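Local coordinates for protein translation initiation factor eIF2B subunit delta (Schizosaccharomyces pombe, PDB 5B04) that serves as a subunit of the eIF2B complex, which catalyses exchange of GDP for GTP on the gamma subunit of the initiation factor eIF2, at residues S389-V402 with W419-D433. Residues are numbered along the deposited sequence; the frame is centred on the assembly and turned at random.
With PO4 (phosphate ion), chain P.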
ATOM      1  N   SER G 389      -6.046  11.675   2.948  1.00 68.33           N
ATOM      2  CA  SER G 389      -5.919  13.120   3.080  1.00 65.30           C
ATOM      3  C   SER G 389      -6.470  13.863   1.867  1.00 64.41           C
ATOM      4  O   SER G 389      -6.346  15.084   1.775  1.00 63.04           O
ATOM      5  CB  SER G 389      -4.451  13.500   3.296  1.00 57.54           C
ATOM      6  OG  SER G 389      -3.866  12.722   4.324  1.00 61.61           O
ATOM      7  N   LEU G 390      -7.087  13.133   0.945  1.00 55.02           N
ATOM      8  CA  LEU G 390      -7.470  13.715  -0.338  1.00 61.22           C
ATOM      9  C   LEU G 390      -8.966  13.978  -0.505  1.00 73.26           C
ATOM     10  O   LEU G 390      -9.355  14.845  -1.288  1.00 78.02           O
ATOM     11  CB  LEU G 390      -6.985  12.817  -1.478  1.00 68.12           C
ATOM     12  CG  LEU G 390      -5.509  12.984  -1.838  1.00 70.37           C
ATOM     13  CD1 LEU G 390      -5.135  12.089  -3.004  1.00 70.90           C
ATOM     14  CD2 LEU G 390      -5.207  14.437  -2.162  1.00 65.78           C
ATOM     15  N   VAL G 391      -9.805  13.241   0.214  1.00 82.19           N
ATOM     16  CA  VAL G 391     -11.248  13.417   0.072  1.00 81.16           C
ATOM     17  C   VAL G 391     -11.706  14.741   0.689  1.00 79.07           C
ATOM     18  O   VAL G 391     -12.446  15.501   0.063  1.00 79.94           O
ATOM     19  CB  VAL G 391     -12.033  12.240   0.701  1.00 76.23           C
ATOM     20  CG1 VAL G 391     -11.500  11.899   2.085  1.00 68.09           C
ATOM     21  CG2 VAL G 391     -13.523  12.551   0.745  1.00 95.06           C
ATOM     22  N   TYR G 392     -11.255  15.019   1.909  1.00 73.87           N
ATOM     23  CA  TYR G 392     -11.560  16.281   2.571  1.00 70.00           C
ATOM     24  C   TYR G 392     -10.287  17.081   2.810  1.00 69.22           C
ATOM     25  O   TYR G 392      -9.456  16.711   3.639  1.00 71.73           O
ATOM     26  CB  TYR G 392     -12.282  16.043   3.899  1.00 80.70           C
ATOM     27  CG  TYR G 392     -13.744  15.685   3.761  1.00 89.78           C
ATOM     28  CD1 TYR G 392     -14.714  16.674   3.659  1.00 94.12           C
ATOM     29  CD2 TYR G 392     -14.157  14.359   3.748  1.00 93.46           C
ATOM     30  CE1 TYR G 392     -16.053  16.353   3.539  1.00113.86           C
ATOM     31  CE2 TYR G 392     -15.495  14.028   3.626  1.00105.23           C
ATOM     32  CZ  TYR G 392     -16.438  15.029   3.524  1.00114.49           C
ATOM     33  OH  TYR G 392     -17.771  14.705   3.404  1.00 96.28           O
ATOM     34  N   ASN G 393     -10.140  18.180   2.079  1.00 66.00           N
ATOM     35  CA  ASN G 393      -8.980  19.046   2.229  1.00 63.32           C
ATOM     36  C   ASN G 393      -9.293  20.453   1.733  1.00 66.06           C
ATOM     37  O   ASN G 393     -10.413  20.733   1.308  1.00 67.86           O
ATOM     38  CB  ASN G 393      -7.777  18.468   1.478  1.00 65.20           C
ATOM     39  CG  ASN G 393      -6.455  18.839   2.122  1.00 60.09           C
ATOM     40  OD1 ASN G 393      -6.253  19.977   2.545  1.00 68.30           O
ATOM     41  ND2 ASN G 393      -5.545  17.874   2.202  1.00 48.85           N
ATOM     42  N   GLU G 394      -8.303  21.337   1.793  1.00 63.73           N
ATOM     43  CA  GLU G 394      -8.488  22.714   1.352  1.00 64.53           C
ATOM     44  C   GLU G 394      -7.369  23.142   0.413  1.00 64.15           C
ATOM     45  O   GLU G 394      -6.193  23.117   0.778  1.00 66.45           O
ATOM     46  CB  GLU G 394      -8.559  23.656   2.555  1.00 59.30           C
ATOM     47  CG  GLU G 394      -8.918  25.089   2.198  1.00 71.95           C
ATOM     48  CD  GLU G 394      -8.957  25.999   3.410  1.00 80.73           C
ATOM     49  OE1 GLU G 394      -9.272  25.509   4.514  1.00 80.65           O
ATOM     50  OE2 GLU G 394      -8.673  27.206   3.257  1.00 82.29           O
ATOM     51  N   LEU G 395      -7.742  23.535  -0.800  1.00 65.95           N
ATOM     52  CA  LEU G 395      -6.769  23.951  -1.799  1.00 60.92           C
ATOM     53  C   LEU G 395      -6.196  25.330  -1.506  1.00 64.59           C
ATOM     54  O   LEU G 395      -6.932  26.278  -1.234  1.00 68.09           O
ATOM     55  CB  LEU G 395      -7.394  23.946  -3.196  1.00 74.90           C
ATOM     56  CG  LEU G 395      -7.633  22.573  -3.820  1.00 74.56           C
ATOM     57  CD1 LEU G 395      -8.117  22.712  -5.255  1.00 78.39           C
ATOM     58  CD2 LEU G 395      -6.367  21.747  -3.755  1.00 58.73           C
ATOM     59  N   ALA G 396      -4.873  25.427  -1.559  1.00 74.23           N
ATOM     60  CA  ALA G 396      -4.189  26.709  -1.474  1.00 78.24           C
ATOM     61  C   ALA G 396      -3.789  27.144  -2.880  1.00 83.06           C
ATOM     62  O   ALA G 396      -3.515  26.296  -3.730  1.00 85.37           O
ATOM     63  CB  ALA G 396      -2.971  26.612  -0.565  1.00 73.83           C
ATOM     64  N   PRO G 397      -3.771  28.464  -3.134  1.00 74.81           N
ATOM     65  CA  PRO G 397      -3.396  29.018  -4.440  1.00 76.92           C
ATOM     66  C   PRO G 397      -2.097  28.429  -4.984  1.00 73.22           C
ATOM     67  O   PRO G 397      -1.083  28.421  -4.287  1.00 63.61           O
ATOM     68  CB  PRO G 397      -3.236  30.510  -4.149  1.00 71.75           C
ATOM     69  CG  PRO G 397      -4.192  30.764  -3.040  1.00 70.06           C
ATOM     70  CD  PRO G 397      -4.171  29.523  -2.186  1.00 79.93           C
ATOM     71  N   GLY G 398      -2.141  27.933  -6.217  1.00 79.06           N
ATOM     72  CA  GLY G 398      -0.986  27.303  -6.830  1.00 73.31           C
ATOM     73  C   GLY G 398       0.148  28.273  -7.089  1.00 83.81           C
ATOM     74  O   GLY G 398       1.306  27.872  -7.200  1.00 89.84           O
ATOM     75  N   ASP G 399      -0.187  29.556  -7.180  1.00 85.45           N
ATOM     76  CA  ASP G 399       0.802  30.595  -7.444  1.00 80.53           C
ATOM     77  C   ASP G 399       1.749  30.792  -6.262  1.00 84.50           C
ATOM     78  O   ASP G 399       2.837  31.346  -6.414  1.00 93.39           O
ATOM     79  CB  ASP G 399       0.108  31.914  -7.787  1.00 86.23           C
ATOM     80  CG  ASP G 399      -0.823  31.789  -8.977  1.00 90.31           C
ATOM     81  OD1 ASP G 399      -0.545  30.956  -9.865  1.00 86.19           O
ATOM     82  OD2 ASP G 399      -1.831  32.524  -9.026  1.00 95.47           O
ATOM     83  N   GLN G 400       1.327  30.337  -5.086  1.00 82.68           N
ATOM     84  CA  GLN G 400       2.159  30.400  -3.888  1.00 83.52           C
ATOM     85  C   GLN G 400       3.428  29.569  -4.050  1.00 80.89           C
ATOM     86  O   GLN G 400       4.458  29.860  -3.441  1.00 83.50           O
ATOM     87  CB  GLN G 400       1.373  29.923  -2.666  1.00 83.69           C
ATOM     88  CG  GLN G 400       0.679  31.031  -1.892  1.00112.15           C
ATOM     89  CD  GLN G 400       1.657  31.926  -1.155  1.00112.53           C
ATOM     90  OE1 GLN G 400       2.119  31.592  -0.064  1.00 91.34           O
ATOM     91  NE2 GLN G 400       1.977  33.069  -1.749  1.00 94.47           N
ATOM     92  N   LEU G 401       3.343  28.534  -4.880  1.00 71.58           N
ATOM     93  CA  LEU G 401       4.449  27.606  -5.085  1.00 80.84           C
ATOM     94  C   LEU G 401       5.453  28.125  -6.115  1.00 80.69           C
ATOM     95  O   LEU G 401       6.565  27.606  -6.223  1.00 75.37           O
ATOM     96  CB  LEU G 401       3.911  26.242  -5.517  1.00 85.24           C
ATOM     97  CG  LEU G 401       4.334  25.027  -4.691  1.00 65.17           C
ATOM     98  CD1 LEU G 401       4.199  25.311  -3.205  1.00 59.99           C
ATOM     99  CD2 LEU G 401       3.502  23.820  -5.081  1.00 53.11           C
ATOM    100  N   VAL G 402       5.107  29.170  -6.838  1.00 91.12           N
ATOM    101  CA  VAL G 402       6.045  29.810  -7.751  1.00 78.23           C
ATOM    102  C   VAL G 402       7.238  30.465  -7.087  1.00 82.48           C
ATOM    103  O   VAL G 402       8.318  30.446  -7.625  1.00 82.59           O
ATOM    104  CB  VAL G 402       5.336  30.839  -8.621  1.00 76.98           C
ATOM    105  CG1 VAL G 402       6.306  31.525  -9.557  1.00 90.09           C
ATOM    106  CG2 VAL G 402       4.255  30.158  -9.420  1.00 79.37           C
ATOM    107  N   TRP G 419       2.642  28.692 -15.322  1.00 86.97           N
ATOM    108  CA  TRP G 419       2.165  27.312 -15.262  1.00 81.04           C
ATOM    109  C   TRP G 419       0.691  27.179 -15.634  1.00 81.69           C
ATOM    110  O   TRP G 419       0.251  26.120 -16.082  1.00 84.71           O
ATOM    111  CB  TRP G 419       2.395  26.736 -13.864  1.00 84.46           C
ATOM    112  CG  TRP G 419       1.539  27.365 -12.810  1.00 81.76           C
ATOM    113  CD1 TRP G 419       1.757  28.552 -12.174  1.00 86.08           C
ATOM    114  CD2 TRP G 419       0.325  26.835 -12.265  1.00 73.51           C
ATOM    115  NE1 TRP G 419       0.755  28.795 -11.268  1.00 82.72           N
ATOM    116  CE2 TRP G 419      -0.137  27.757 -11.303  1.00 80.88           C
ATOM    117  CE3 TRP G 419      -0.415  25.673 -12.496  1.00 67.14           C
ATOM    118  CZ2 TRP G 419      -1.305  27.551 -10.574  1.00 73.69           C
ATOM    119  CZ3 TRP G 419      -1.576  25.471 -11.773  1.00 56.61           C
ATOM    120  CH2 TRP G 419      -2.010  26.405 -10.823  1.00 72.28           C
ATOM    121  N   LYS G 420      -0.065  28.255 -15.440  1.00 91.34           N
ATOM    122  CA  LYS G 420      -1.482  28.277 -15.792  1.00 87.05           C
ATOM    123  C   LYS G 420      -1.671  28.034 -17.284  1.00 93.17           C
ATOM    124  O   LYS G 420      -2.626  27.382 -17.705  1.00 89.75           O
ATOM    125  CB  LYS G 420      -2.110  29.615 -15.396  1.00 85.08           C
ATOM    126  CG  LYS G 420      -1.901  30.001 -13.941  1.00 91.26           C
ATOM    127  CD  LYS G 420      -2.963  29.389 -13.042  1.00 81.34           C
ATOM    128  CE  LYS G 420      -3.958  30.441 -12.575  1.00 85.31           C
ATOM    129  NZ  LYS G 420      -3.294  31.527 -11.801  1.00 86.44           N
ATOM    130  N   SER G 421      -0.741  28.558 -18.077  1.00 88.46           N
ATOM    131  CA  SER G 421      -0.823  28.472 -19.528  1.00 73.33           C
ATOM    132  C   SER G 421      -0.185  27.195 -20.065  1.00 84.10           C
ATOM    133  O   SER G 421      -0.459  26.783 -21.193  1.00100.12           O
ATOM    134  CB  SER G 421      -0.157  29.693 -20.163  1.00 76.56           C
ATOM    135  OG  SER G 421      -0.655  30.893 -19.597  1.00 97.34           O
ATOM    136  N   VAL G 422       0.667  26.569 -19.259  1.00 84.81           N
ATOM    137  CA  VAL G 422       1.360  25.360 -19.688  1.00 73.14           C
ATOM    138  C   VAL G 422       0.488  24.120 -19.526  1.00 75.92           C
ATOM    139  O   VAL G 422      -0.055  23.861 -18.449  1.00 83.44           O
ATOM    140  CB  VAL G 422       2.673  25.150 -18.910  1.00 64.28           C
ATOM    141  CG1 VAL G 422       3.422  23.945 -19.457  1.00 56.61           C
ATOM    142  CG2 VAL G 422       3.541  26.392 -18.992  1.00 74.84           C
ATOM    143  N   LYS G 423       0.356  23.360 -20.607  1.00 57.40           N
ATOM    144  CA  LYS G 423      -0.388  22.108 -20.589  1.00 70.93           C
ATOM    145  C   LYS G 423       0.431  21.025 -19.888  1.00 66.76           C
ATOM    146  O   LYS G 423       1.657  21.001 -20.003  1.00 69.44           O
ATOM    147  CB  LYS G 423      -0.751  21.687 -22.017  1.00 71.91           C
ATOM    148  CG  LYS G 423      -1.003  20.200 -22.204  1.00 87.61           C
ATOM    149  CD  LYS G 423      -1.172  19.848 -23.671  1.00 90.05           C
ATOM    150  CE  LYS G 423      -1.586  18.396 -23.847  1.00109.95           C
ATOM    151  NZ  LYS G 423      -1.346  17.921 -25.237  1.00119.47           N
ATOM    152  N   ASN G 424      -0.260  20.158 -19.146  1.00 70.92           N
ATOM    153  CA  ASN G 424       0.344  19.063 -18.380  1.00 68.79           C
ATOM    154  C   ASN G 424       1.174  19.543 -17.189  1.00 66.50           C
ATOM    155  O   ASN G 424       1.767  18.735 -16.475  1.00 69.28           O
ATOM    156  CB  ASN G 424       1.206  18.172 -19.281  1.00 62.53           C
ATOM    157  CG  ASN G 424       0.386  17.393 -20.289  1.00 71.82           C
ATOM    158  OD1 ASN G 424       0.620  17.478 -21.494  1.00 74.09           O
ATOM    159  ND2 ASN G 424      -0.579  16.625 -19.798  1.00 84.04           N
ATOM    160  N   LEU G 425       1.210  20.854 -16.972  1.00 60.84           N
ATOM    161  CA  LEU G 425       1.887  21.406 -15.806  1.00 60.13           C
ATOM    162  C   LEU G 425       0.877  22.000 -14.835  1.00 66.83           C
ATOM    163  O   LEU G 425       0.142  22.928 -15.174  1.00 68.38           O
ATOM    164  CB  LEU G 425       2.909  22.468 -16.212  1.00 65.09           C
ATOM    165  CG  LEU G 425       3.685  23.087 -15.047  1.00 59.87           C
ATOM    166  CD1 LEU G 425       4.501  22.026 -14.322  1.00 61.78           C
ATOM    167  CD2 LEU G 425       4.575  24.219 -15.528  1.00 57.07           C
ATOM    168  N   LYS G 426       0.852  21.456 -13.623  1.00 68.66           N
ATOM    169  CA  LYS G 426      -0.087  21.897 -12.603  1.00 58.22           C
ATOM    170  C   LYS G 426       0.615  22.041 -11.257  1.00 65.45           C
ATOM    171  O   LYS G 426       1.297  21.124 -10.805  1.00 68.68           O
ATOM    172  CB  LYS G 426      -1.253  20.911 -12.494  1.00 76.94           C
ATOM    173  CG  LYS G 426      -2.280  21.258 -11.430  1.00 95.41           C
ATOM    174  CD  LYS G 426      -3.231  20.092 -11.199  1.00 98.82           C
ATOM    175  CE  LYS G 426      -4.585  20.565 -10.698  1.00 95.46           C
ATOM    176  NZ  LYS G 426      -5.694  19.748 -11.267  1.00101.35           N
ATOM    177  N   LEU G 427       0.454  23.197 -10.626  1.00 67.04           N
ATOM    178  CA  LEU G 427       1.013  23.421  -9.299  1.00 57.43           C
ATOM    179  C   LEU G 427      -0.050  23.143  -8.246  1.00 62.44           C
ATOM    180  O   LEU G 427      -1.237  23.371  -8.481  1.00 79.11           O
ATOM    181  CB  LEU G 427       1.548  24.847  -9.162  1.00 64.26           C
ATOM    182  CG  LEU G 427       3.017  25.069  -9.538  1.00 64.71           C
ATOM    183  CD1 LEU G 427       3.308  24.624 -10.965  1.00 54.16           C
ATOM    184  CD2 LEU G 427       3.400  26.525  -9.344  1.00 72.93           C
ATOM    185  N   LEU G 428       0.370  22.644  -7.089  1.00 61.65           N
ATOM    186  CA  LEU G 428      -0.591  22.230  -6.077  1.00 62.26           C
ATOM    187  C   LEU G 428      -0.041  22.245  -4.655  1.00 59.97           C
ATOM    188  O   LEU G 428       1.043  21.726  -4.388  1.00 69.46           O
ATOM    189  CB  LEU G 428      -1.104  20.828  -6.391  1.00 58.81           C
ATOM    190  CG  LEU G 428      -2.182  20.350  -5.423  1.00 79.53           C
ATOM    191  CD1 LEU G 428      -3.517  20.980  -5.773  1.00 93.22           C
ATOM    192  CD2 LEU G 428      -2.269  18.844  -5.422  1.00 54.89           C
ATOM    193  N   SER G 429      -0.810  22.830  -3.745  1.00 47.44           N
ATOM    194  CA  SER G 429      -0.472  22.807  -2.331  1.00 70.63           C
ATOM    195  C   SER G 429      -1.718  22.582  -1.483  1.00 78.72           C
ATOM    196  O   SER G 429      -2.588  23.448  -1.400  1.00 74.96           O
ATOM    197  CB  SER G 429       0.221  24.107  -1.918  1.00 73.05           C
ATOM    198  OG  SER G 429       0.651  24.047  -0.569  1.00 81.97           O
ATOM    199  N   LEU G 430      -1.807  21.408  -0.865  1.00 70.55           N
ATOM    200  CA  LEU G 430      -2.885  21.122   0.072  1.00 61.71           C
ATOM    201  C   LEU G 430      -2.580  21.789   1.404  1.00 67.53           C
ATOM    202  O   LEU G 430      -1.416  21.929   1.780  1.00 71.91           O
ATOM    203  CB  LEU G 430      -3.067  19.616   0.260  1.00 49.40           C
ATOM    204  CG  LEU G 430      -3.337  18.778  -0.990  1.00 55.98           C
ATOM    205  CD1 LEU G 430      -3.570  17.325  -0.611  1.00 48.10           C
ATOM    206  CD2 LEU G 430      -4.521  19.328  -1.763  1.00 68.19           C
ATOM    207  N   LYS G 431      -3.620  22.206   2.115  1.00 58.18           N
ATOM    208  CA  LYS G 431      -3.428  22.864   3.401  1.00 55.47           C
ATOM    209  C   LYS G 431      -3.403  21.867   4.551  1.00 57.50           C
ATOM    210  O   LYS G 431      -2.749  22.102   5.567  1.00 62.13           O
ATOM    211  CB  LYS G 431      -4.523  23.905   3.645  1.00 56.14           C
ATOM    212  CG  LYS G 431      -4.391  25.158   2.798  1.00 74.43           C
ATOM    213  CD  LYS G 431      -4.804  26.395   3.583  1.00 72.95           C
ATOM    214  CE  LYS G 431      -4.551  27.665   2.786  1.00 93.01           C
ATOM    215  NZ  LYS G 431      -4.811  28.891   3.591  1.00 81.85           N
ATOM    216  N   TYR G 432      -4.107  20.751   4.391  1.00 58.02           N
ATOM    217  CA  TYR G 432      -4.310  19.842   5.512  1.00 56.73           C
ATOM    218  C   TYR G 432      -3.831  18.416   5.262  1.00 57.59           C
ATOM    219  O   TYR G 432      -3.329  18.090   4.187  1.00 58.82           O
ATOM    220  CB  TYR G 432      -5.784  19.841   5.906  1.00 47.11           C
ATOM    221  CG  TYR G 432      -6.250  21.199   6.373  1.00 53.42           C
ATOM    222  CD1 TYR G 432      -5.883  21.686   7.621  1.00 49.56           C
ATOM    223  CD2 TYR G 432      -7.037  22.002   5.560  1.00 49.28           C
ATOM    224  CE1 TYR G 432      -6.296  22.932   8.050  1.00 56.21           C
ATOM    225  CE2 TYR G 432      -7.456  23.249   5.981  1.00 56.99           C
ATOM    226  CZ  TYR G 432      -7.083  23.708   7.227  1.00 60.16           C
ATOM    227  OH  TYR G 432      -7.498  24.950   7.652  1.00 82.75           O
ATOM    228  N   ASP G 433      -4.008  17.572   6.274  1.00 61.77           N
ATOM    229  CA  ASP G 433      -3.311  16.296   6.339  1.00 56.18           C
ATOM    230  C   ASP G 433      -3.932  15.370   7.381  1.00 63.24           C
ATOM    231  O   ASP G 433      -4.122  15.762   8.532  1.00 69.02           O
ATOM    232  CB  ASP G 433      -1.841  16.549   6.663  1.00 59.45           C
ATOM    233  CG  ASP G 433      -0.963  15.357   6.389  1.00 70.58           C
ATOM    234  OD1 ASP G 433      -1.400  14.439   5.665  1.00 98.43           O
ATOM    235  OD2 ASP G 433       0.181  15.357   6.888  1.00 65.11           O
TER
HETATM  236  P   PO4 P 502      -5.701  25.443  11.166  1.00102.99           P
HETATM  237  O1  PO4 P 502      -5.007  24.109  11.298  1.00 67.20           O
HETATM  238  O2  PO4 P 502      -7.046  25.252  10.506  1.00 62.30           O
HETATM  239  O3  PO4 P 502      -5.897  26.042  12.539  1.00 97.95           O
HETATM  240  O4  PO4 P 502      -4.857  26.373  10.327  1.00104.46           O
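N393, its CG swung anti to the main-chain N (chi1 -150°), reads the backbone of Y432 with both amide ends. OD1 takes the Y432 N-H on a lone pair (2.9 Å) and also accepts from E394 N; ND2 gives one hydrogen to Y432 O (3.0 Å), from above that carbonyl's plane, and the other to S389 O. Four bonds fix the amide's rotation, and an alanine here would probably leave Y432 N and O without these mates and let the 389-393 segment drift. Two main-chain bonds, K431 N to E394 O and A396 N to S429 O, flank the antiparallel, non-hydrogen-bonded pair L395-L430. At the far end D399 OD1 receives W419 NE1 (2.9 Å) near the indole plane, and K420 NZ adds a long salt bridge to OD2 (3.3 Å). L430 splits its methyls, CD1 against L390 CD2 (3.7 Å) and CD2 against L395 CD2; L427 CD2 meets V402 CG2. E394 sets CB and OE1 at the Y432 ring edge; its OE2 is salt-bridged to R205. The short, weakly bonded strand 395-396 is outermost, within this chain, in an antiparallel sheet beside 425-435, whose other in-chain neighbour is 352-355; residues 425-428 pair in parallel with an eIF2B beta subunit.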